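Dye type peroxidase A (Streptomyces lividans 1326, PDB 6GZW) binds haem and, as a dye-decolourising peroxidase, probably uses hydrogen peroxide to oxidise dyes and related substrates. Local coordinates at residues Ser81-Phe93 and Leu357-Gly371. Residues are numbered along the deposited sequence; the frame is centred on the assembly and turned at random.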
loop_
_atom_site.group_PDB
_atom_site.type_symbol
_atom_site.label_atom_id
_atom_site.label_comp_id
_atom_site.label_asym_id
_atom_site.label_seq_id
_atom_site.Cartn_x
_atom_site.Cartn_y
_atom_site.Cartn_z
ATOM N N SER A 81 -11.667 -4.446 -10.290
ATOM C CA SER A 81 -11.689 -3.113 -10.909
ATOM C C SER A 81 -10.347 -2.641 -11.439
ATOM O O SER A 81 -10.083 -1.445 -11.498
ATOM C CB SER A 81 -12.307 -2.060 -9.952
ATOM O OG SER A 81 -13.637 -2.422 -9.668
ATOM N N LEU A 82 -9.508 -3.584 -11.891
ATOM C CA LEU A 82 -8.195 -3.226 -12.421
ATOM C C LEU A 82 -8.366 -2.315 -13.628
ATOM O O LEU A 82 -9.186 -2.626 -14.501
ATOM C CB LEU A 82 -7.384 -4.458 -12.853
ATOM C CG LEU A 82 -6.036 -4.124 -13.521
ATOM C CD1 LEU A 82 -4.995 -3.517 -12.576
ATOM C CD2 LEU A 82 -5.457 -5.366 -14.176
ATOM N N THR A 83 -7.582 -1.233 -13.682
ATOM C CA THR A 83 -7.412 -0.439 -14.886
ATOM C C THR A 83 -5.954 -0.170 -15.138
ATOM O O THR A 83 -5.145 -0.066 -14.213
ATOM C CB THR A 83 -8.172 0.915 -14.897
ATOM O OG1 THR A 83 -7.658 1.788 -13.866
ATOM C CG2 THR A 83 -9.643 0.700 -14.660
ATOM N N VAL A 84 -5.617 -0.085 -16.416
ATOM C CA VAL A 84 -4.296 0.285 -16.904
ATOM C C VAL A 84 -4.484 1.376 -17.961
ATOM O O VAL A 84 -5.282 1.203 -18.882
ATOM C CB VAL A 84 -3.551 -0.918 -17.534
ATOM C CG1 VAL A 84 -2.094 -0.546 -17.788
ATOM C CG2 VAL A 84 -3.638 -2.119 -16.619
ATOM N N THR A 85 -3.745 2.465 -17.811
ATOM C CA THR A 85 -3.828 3.645 -18.669
ATOM C C THR A 85 -2.443 4.073 -19.115
ATOM O O THR A 85 -1.498 4.046 -18.316
ATOM C CB THR A 85 -4.381 4.823 -17.841
ATOM O OG1 THR A 85 -5.494 4.376 -17.070
ATOM C CG2 THR A 85 -4.750 5.963 -18.726
ATOM N N PHE A 86 -2.319 4.499 -20.372
ATOM C CA PHE A 86 -1.035 4.788 -20.989
ATOM C C PHE A 86 -0.930 6.222 -21.500
ATOM O O PHE A 86 -1.870 6.704 -22.170
ATOM C CB PHE A 86 -0.822 3.846 -22.185
ATOM C CG PHE A 86 -0.931 2.366 -21.846
ATOM C CD1 PHE A 86 0.144 1.686 -21.250
ATOM C CD2 PHE A 86 -2.118 1.661 -22.061
ATOM C CE1 PHE A 86 0.050 0.361 -20.923
ATOM C CE2 PHE A 86 -2.222 0.311 -21.719
ATOM C CZ PHE A 86 -1.127 -0.339 -21.145
ATOM N N GLY A 87 0.231 6.861 -21.296
ATOM C CA GLY A 87 0.496 8.195 -21.851
ATOM C C GLY A 87 1.901 8.366 -22.397
ATOM O O GLY A 87 2.788 7.548 -22.128
ATOM N N PHE A 88 2.083 9.440 -23.169
ATOM C CA PHE A 88 3.343 9.813 -23.792
ATOM C C PHE A 88 3.782 11.196 -23.309
ATOM O O PHE A 88 2.963 12.139 -23.295
ATOM C CB PHE A 88 3.201 9.850 -25.330
ATOM C CG PHE A 88 2.706 8.578 -25.918
ATOM C CD1 PHE A 88 1.349 8.279 -25.923
ATOM C CD2 PHE A 88 3.595 7.638 -26.415
ATOM C CE1 PHE A 88 0.876 7.081 -26.429
ATOM C CE2 PHE A 88 3.134 6.446 -26.920
ATOM C CZ PHE A 88 1.781 6.157 -26.932
ATOM N N GLY A 89 5.051 11.343 -22.951
ATOM C CA GLY A 89 5.595 12.609 -22.473
ATOM C C GLY A 89 6.177 13.394 -23.643
ATOM O O GLY A 89 6.378 12.837 -24.734
ATOM N N HIS A 90 6.469 14.663 -23.373
ATOM C CA HIS A 90 7.128 15.559 -24.326
ATOM C C HIS A 90 8.378 14.930 -24.940
ATOM O O HIS A 90 8.547 14.964 -26.177
ATOM C CB HIS A 90 7.455 16.883 -23.629
ATOM C CG HIS A 90 8.049 17.928 -24.517
ATOM N ND1 HIS A 90 9.395 17.979 -24.808
ATOM C CD2 HIS A 90 7.491 19.012 -25.107
ATOM C CE1 HIS A 90 9.632 19.029 -25.577
ATOM N NE2 HIS A 90 8.495 19.677 -25.767
ATOM N N SER A 91 9.214 14.304 -24.103
ATOM C CA SER A 91 10.486 13.735 -24.547
ATOM C C SER A 91 10.332 12.581 -25.531
ATOM O O SER A 91 11.210 12.346 -26.341
ATOM C CB SER A 91 11.317 13.299 -23.338
ATOM O OG SER A 91 10.588 12.378 -22.553
ATOM N N PHE A 92 9.212 11.862 -25.480
ATOM C CA PHE A 92 8.998 10.712 -26.359
ATOM C C PHE A 92 9.196 11.007 -27.858
ATOM O O PHE A 92 9.744 10.174 -28.605
ATOM C CB PHE A 92 7.582 10.191 -26.144
ATOM C CG PHE A 92 7.231 8.984 -26.972
ATOM C CD1 PHE A 92 7.544 7.697 -26.531
ATOM C CD2 PHE A 92 6.558 9.116 -28.194
ATOM C CE1 PHE A 92 7.202 6.574 -27.291
ATOM C CE2 PHE A 92 6.235 8.002 -28.951
ATOM C CZ PHE A 92 6.559 6.729 -28.505
ATOM N N PHE A 93 8.756 12.190 -28.280
ATOM C CA PHE A 93 8.568 12.503 -29.706
ATOM C C PHE A 93 9.923 12.743 -30.395
ATOM O O PHE A 93 10.139 12.281 -31.521
ATOM C CB PHE A 93 7.541 13.661 -29.842
ATOM C CG PHE A 93 6.178 13.279 -29.327
ATOM C CD1 PHE A 93 5.888 13.351 -27.951
ATOM C CD2 PHE A 93 5.229 12.724 -30.170
ATOM C CE1 PHE A 93 4.671 12.932 -27.460
ATOM C CE2 PHE A 93 3.989 12.313 -29.694
ATOM C CZ PHE A 93 3.711 12.396 -28.314
ATOM N N LEU A 357 3.696 15.479 -17.180
ATOM C CA LEU A 357 2.634 15.894 -18.081
ATOM C C LEU A 357 2.613 14.915 -19.244
ATOM O O LEU A 357 3.623 14.799 -19.949
ATOM C CB LEU A 357 2.876 17.323 -18.586
ATOM C CG LEU A 357 2.106 17.819 -19.801
ATOM C CD1 LEU A 357 0.614 17.750 -19.580
ATOM C CD2 LEU A 357 2.546 19.233 -20.155
ATOM N N PHE A 358 1.519 14.151 -19.400
ATOM C CA PHE A 358 1.457 13.113 -20.441
ATOM C C PHE A 358 0.213 13.220 -21.321
ATOM O O PHE A 358 -0.863 13.620 -20.848
ATOM C CB PHE A 358 1.585 11.718 -19.819
ATOM C CG PHE A 358 2.760 11.574 -18.879
ATOM C CD1 PHE A 358 4.057 11.413 -19.356
ATOM C CD2 PHE A 358 2.567 11.628 -17.505
ATOM C CE1 PHE A 358 5.124 11.291 -18.486
ATOM C CE2 PHE A 358 3.640 11.505 -16.625
ATOM C CZ PHE A 358 4.926 11.333 -17.106
ATOM N N ALA A 359 0.393 12.875 -22.602
ATOM C CA ALA A 359 -0.691 12.796 -23.568
ATOM C C ALA A 359 -1.263 11.391 -23.563
ATOM O O ALA A 359 -0.585 10.436 -23.987
ATOM C CB ALA A 359 -0.184 13.136 -24.961
ATOM N N VAL A 360 -2.505 11.253 -23.139
ATOM C CA VAL A 360 -3.142 9.963 -22.955
ATOM C C VAL A 360 -4.188 9.847 -24.072
ATOM O O VAL A 360 -5.256 10.468 -23.994
ATOM C CB VAL A 360 -3.755 9.887 -21.544
ATOM C CG1 VAL A 360 -4.646 8.681 -21.351
ATOM C CG2 VAL A 360 -2.645 9.894 -20.484
ATOM N N PRO A 361 -3.874 9.089 -25.139
ATOM C CA PRO A 361 -4.813 9.041 -26.274
ATOM C C PRO A 361 -6.119 8.332 -25.981
ATOM O O PRO A 361 -6.369 7.854 -24.864
ATOM C CB PRO A 361 -4.009 8.293 -27.331
ATOM C CG PRO A 361 -3.172 7.361 -26.511
ATOM C CD PRO A 361 -2.711 8.227 -25.390
ATOM N N GLY A 362 -7.004 8.296 -26.971
ATOM C CA GLY A 362 -8.259 7.559 -26.840
ATOM C C GLY A 362 -8.100 6.080 -26.533
ATOM O O GLY A 362 -7.004 5.527 -26.648
ATOM N N GLY A 363 -9.190 5.436 -26.156
ATOM C CA GLY A 363 -9.131 4.019 -25.824
ATOM C C GLY A 363 -8.904 3.183 -27.063
ATOM O O GLY A 363 -9.158 3.623 -28.194
ATOM N N ALA A 364 -8.408 1.982 -26.847
ATOM C CA ALA A 364 -8.257 1.004 -27.932
ATOM C C ALA A 364 -9.611 0.439 -28.365
ATOM O O ALA A 364 -10.361 -0.063 -27.538
ATOM C CB ALA A 364 -7.384 -0.127 -27.441
ATOM N N ALA A 365 -9.917 0.502 -29.660
ATOM C CA ALA A 365 -11.050 -0.259 -30.197
ATOM C C ALA A 365 -10.669 -1.743 -30.207
ATOM O O ALA A 365 -9.476 -2.089 -30.162
ATOM C CB ALA A 365 -11.408 0.210 -31.611
ATOM N N GLU A 366 -11.674 -2.613 -30.253
ATOM C CA GLU A 366 -11.434 -4.039 -30.523
ATOM C C GLU A 366 -10.535 -4.204 -31.765
ATOM O O GLU A 366 -10.727 -3.532 -32.771
ATOM C CB GLU A 366 -12.758 -4.803 -30.700
ATOM C CG GLU A 366 -12.631 -6.322 -30.781
ATOM C CD GLU A 366 -12.052 -6.937 -29.518
ATOM O OE1 GLU A 366 -10.814 -6.917 -29.350
ATOM O OE2 GLU A 366 -12.832 -7.456 -28.699
ATOM N N GLY A 367 -9.518 -5.055 -31.659
ATOM C CA GLY A 367 -8.524 -5.229 -32.724
ATOM C C GLY A 367 -7.430 -4.175 -32.833
ATOM O O GLY A 367 -6.671 -4.180 -33.806
ATOM N N GLU A 368 -7.339 -3.263 -31.853
ATOM C CA GLU A 368 -6.337 -2.200 -31.874
ATOM C C GLU A 368 -5.534 -2.201 -30.588
ATOM O O GLU A 368 -5.916 -2.824 -29.596
ATOM C CB GLU A 368 -6.971 -0.811 -31.933
ATOM C CG GLU A 368 -7.888 -0.506 -33.089
ATOM C CD GLU A 368 -8.295 0.959 -33.086
ATOM O OE1 GLU A 368 -8.418 1.565 -31.977
ATOM O OE2 GLU A 368 -8.449 1.517 -34.198
ATOM N N TYR A 369 -4.436 -1.454 -30.648
ATOM C CA TYR A 369 -3.634 -1.120 -29.473
ATOM C C TYR A 369 -3.678 0.388 -29.183
ATOM O O TYR A 369 -3.933 1.221 -30.070
ATOM C CB TYR A 369 -2.183 -1.625 -29.612
ATOM C CG TYR A 369 -1.305 -0.999 -30.678
ATOM C CD1 TYR A 369 -1.247 -1.532 -31.981
ATOM C CD2 TYR A 369 -0.476 0.074 -30.388
ATOM C CE1 TYR A 369 -0.404 -0.978 -32.954
ATOM C CE2 TYR A 369 0.364 0.639 -31.348
ATOM C CZ TYR A 369 0.411 0.114 -32.637
ATOM O OH TYR A 369 1.250 0.693 -33.578
ATOM N N VAL A 370 -3.390 0.731 -27.926
ATOM C CA VAL A 370 -3.397 2.120 -27.479
ATOM C C VAL A 370 -2.257 2.884 -28.162
ATOM O O VAL A 370 -1.108 2.429 -28.170
ATOM C CB VAL A 370 -3.269 2.206 -25.934
ATOM C CG1 VAL A 370 -3.172 3.665 -25.493
ATOM C CG2 VAL A 370 -4.452 1.500 -25.282
ATOM N N GLY A 371 -2.577 4.040 -28.746
ATOM C CA GLY A 371 -1.582 4.863 -29.422
ATOM C C GLY A 371 -1.294 4.448 -30.862
ATOM O O GLY A 371 -0.333 4.919 -31.458
HETATM O O HOH W 1 5.889 15.845 -20.843
#
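Phe-88 and Ala-359 form an antiparallel hydrogen-bonded pair, the join between the N-terminal and C-terminal halves of the Dyp-type peroxidase sheet. Ala-359 N reaches Phe-88 O at 2.8 Å and nearly straight (173°); the return bond, Phe-88 N to Ala-359 O at 3.0 Å, is more bent and meets the oxygen from above its carbonyl plane. Past the pair a water bridges His-90 N and Leu-357 O. Val-360 still lies close against Gly-87, its CG1 3.5 Å from Phe-86 O and touching Thr-85 CG2; beyond it, at Pro-361, the chains part. With CG beside the backbone N (chi1 -56°), the Phe-88 ring turns its edge to Pro-361, Phe-88 CE1 lying 3.9 Å from Pro-361 CD, while CD2 sits over the face of Phe-92. With an alanine here the backbone pair could persist, but Pro-361 and the face of Phe-92 would probably lose their aromatic neighbour. Farther along, Val-370 CG2 meets Phe-86 CD2 at 4.0 Å. On the sheet face opposite Phe-88, the Phe-358 ring sets its edge against Gly-89 N, and Trp-127 stacks on that ring. Two backbone hydrogen bonds thus set the register, and apolar contacts carry the junction on where the strands part.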